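Local structure of ethanolamine utilization protein EutL (Clostridium perfringens E str. JGS1987, 4TME) at residues S120-Y124 with Y149-P153. The protein is a bacterial microcompartment shell protein of the ethanolamine utilization system that binds ethanolamine, which probably controls the opening of its pore allosterically. Residues are numbered along the deposited sequence; the frame is centred on the assembly and turned at random.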
loop_
_atom_site.group_PDB
_atom_site.type_symbol
_atom_site.label_atom_id
_atom_site.label_comp_id
_atom_site.label_asym_id
_atom_site.label_seq_id
_atom_site.Cartn_x
_atom_site.Cartn_y
_atom_site.Cartn_z
ATOM N N SER C 120 -13.308 -7.872 15.475
ATOM C CA SER C 120 -12.169 -7.036 15.110
ATOM C C SER C 120 -10.925 -7.882 14.812
ATOM O O SER C 120 -9.884 -7.353 14.428
ATOM C CB SER C 120 -11.873 -6.026 16.226
ATOM O OG SER C 120 -11.531 -6.675 17.434
ATOM N N ILE C 121 -11.028 -9.194 15.002
ATOM C CA ILE C 121 -10.015 -10.116 14.484
ATOM C C ILE C 121 -10.776 -11.180 13.731
ATOM O O ILE C 121 -11.764 -11.694 14.239
ATOM C CB ILE C 121 -9.169 -10.777 15.612
ATOM C CG1 ILE C 121 -8.427 -9.710 16.414
ATOM C CG2 ILE C 121 -8.172 -11.768 15.027
ATOM C CD1 ILE C 121 -7.757 -10.235 17.670
ATOM N N CYS C 122 -10.324 -11.514 12.528
ATOM C CA CYS C 122 -10.978 -12.531 11.726
ATOM C C CYS C 122 -9.960 -13.291 10.888
ATOM O O CYS C 122 -8.840 -12.800 10.647
ATOM C CB CYS C 122 -12.030 -11.905 10.812
ATOM S SG CYS C 122 -11.314 -10.781 9.587
ATOM N N TYR C 123 -10.357 -14.468 10.416
ATOM C CA TYR C 123 -9.446 -15.314 9.666
ATOM C C TYR C 123 -10.205 -16.163 8.666
ATOM O O TYR C 123 -11.426 -16.328 8.751
ATOM C CB TYR C 123 -8.665 -16.235 10.612
ATOM C CG TYR C 123 -9.562 -17.146 11.418
ATOM C CD1 TYR C 123 -10.074 -16.749 12.648
ATOM C CD2 TYR C 123 -9.901 -18.406 10.954
ATOM C CE1 TYR C 123 -10.906 -17.583 13.383
ATOM C CE2 TYR C 123 -10.725 -19.234 11.674
ATOM C CZ TYR C 123 -11.223 -18.825 12.890
ATOM O OH TYR C 123 -12.042 -19.671 13.602
ATOM N N TYR C 124 -9.448 -16.686 7.716
ATOM C CA TYR C 124 -9.948 -17.583 6.669
ATOM C C TYR C 124 -9.192 -18.883 6.803
ATOM O O TYR C 124 -7.966 -18.873 6.867
ATOM C CB TYR C 124 -9.697 -16.958 5.310
ATOM C CG TYR C 124 -10.410 -17.540 4.083
ATOM C CD1 TYR C 124 -11.790 -17.650 4.039
ATOM C CD2 TYR C 124 -9.682 -17.848 2.928
ATOM C CE1 TYR C 124 -12.417 -18.119 2.906
ATOM C CE2 TYR C 124 -10.311 -18.319 1.781
ATOM C CZ TYR C 124 -11.673 -18.436 1.779
ATOM O OH TYR C 124 -12.315 -18.885 0.614
ATOM N N TYR C 149 -6.254 -22.908 2.406
ATOM C CA TYR C 149 -6.126 -21.476 2.107
ATOM C C TYR C 149 -6.279 -20.739 3.429
ATOM O O TYR C 149 -7.377 -20.664 3.977
ATOM C CB TYR C 149 -7.191 -21.093 1.072
ATOM C CG TYR C 149 -7.041 -19.733 0.404
ATOM C CD1 TYR C 149 -6.371 -18.674 1.005
ATOM C CD2 TYR C 149 -7.599 -19.522 -0.854
ATOM C CE1 TYR C 149 -6.264 -17.424 0.360
ATOM C CE2 TYR C 149 -7.507 -18.317 -1.487
ATOM C CZ TYR C 149 -6.860 -17.265 -0.882
ATOM O OH TYR C 149 -6.782 -16.066 -1.534
ATOM N N LEU C 150 -5.142 -20.283 3.975
ATOM C CA LEU C 150 -5.057 -19.794 5.357
ATOM C C LEU C 150 -4.712 -18.306 5.358
ATOM O O LEU C 150 -3.675 -17.921 4.808
ATOM C CB LEU C 150 -3.989 -20.576 6.121
ATOM C CG LEU C 150 -4.132 -22.102 6.050
ATOM C CD1 LEU C 150 -3.022 -22.803 6.836
ATOM C CD2 LEU C 150 -5.494 -22.554 6.550
ATOM N N VAL C 151 -5.582 -17.480 5.945
ATOM C CA VAL C 151 -5.356 -16.037 5.997
ATOM C C VAL C 151 -5.730 -15.485 7.367
ATOM O O VAL C 151 -6.762 -15.828 7.910
ATOM C CB VAL C 151 -6.174 -15.294 4.915
ATOM C CG1 VAL C 151 -5.852 -13.794 4.930
ATOM C CG2 VAL C 151 -5.885 -15.870 3.540
ATOM N N ALA C 152 -4.870 -14.638 7.925
ATOM C CA ALA C 152 -5.183 -13.940 9.167
ATOM C C ALA C 152 -4.353 -12.666 9.246
ATOM O O ALA C 152 -3.510 -12.417 8.393
ATOM C CB ALA C 152 -4.906 -14.845 10.378
ATOM N N PRO C 153 -4.606 -11.832 10.266
ATOM C CA PRO C 153 -3.756 -10.638 10.370
ATOM C C PRO C 153 -2.299 -11.049 10.647
ATOM O O PRO C 153 -2.053 -12.194 10.997
ATOM C CB PRO C 153 -4.387 -9.861 11.529
ATOM C CG PRO C 153 -5.834 -10.342 11.544
ATOM C CD PRO C 153 -5.718 -11.809 11.231
#
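Tyr124 turns the edge of its ring onto one face of Tyr149 in a T-shaped pair, the planes at 78° and the centroids 5.2 Å apart. The touching atom is Tyr124 CE2, 3.8 Å from Tyr149 CG and displaced toward the rim of that ring; Val151 CG2 also lies at the Tyr124 edge, near its plane, and Phe112 meets this ring nearly parallel. Tyr124 and Val151, an antiparallel hydrogen-bonded pair joining neighbouring strands of the BMC fold, project from the same sheet face, their CB atoms 3.9 Å apart. CG anti to the backbone N (chi1 -166°) swings the Tyr124 ring to Tyr149. Tyr124 N reaches Val151 O at 2.8 Å in a nearly straight bond of 171°, and Val151 N returns one to Tyr124 O at 2.9 Å. That oxygen also takes a CA-H...O contact from Leu150. Toward Pro153, at the N-cap position of helix 154-167, the pairing ends: the proline has no N-H to offer, and its CD sits 3.3 Å from Cys122 O, a buried carbonyl without a hydrogen-bond partner. Hydrogen bonds from the phenol hydroxyls, Tyr124 with Thr49 OG1 and Tyr149 with Asp45 OD1, tie this strand pair to helix 44-57 beside the bound ethanolamine.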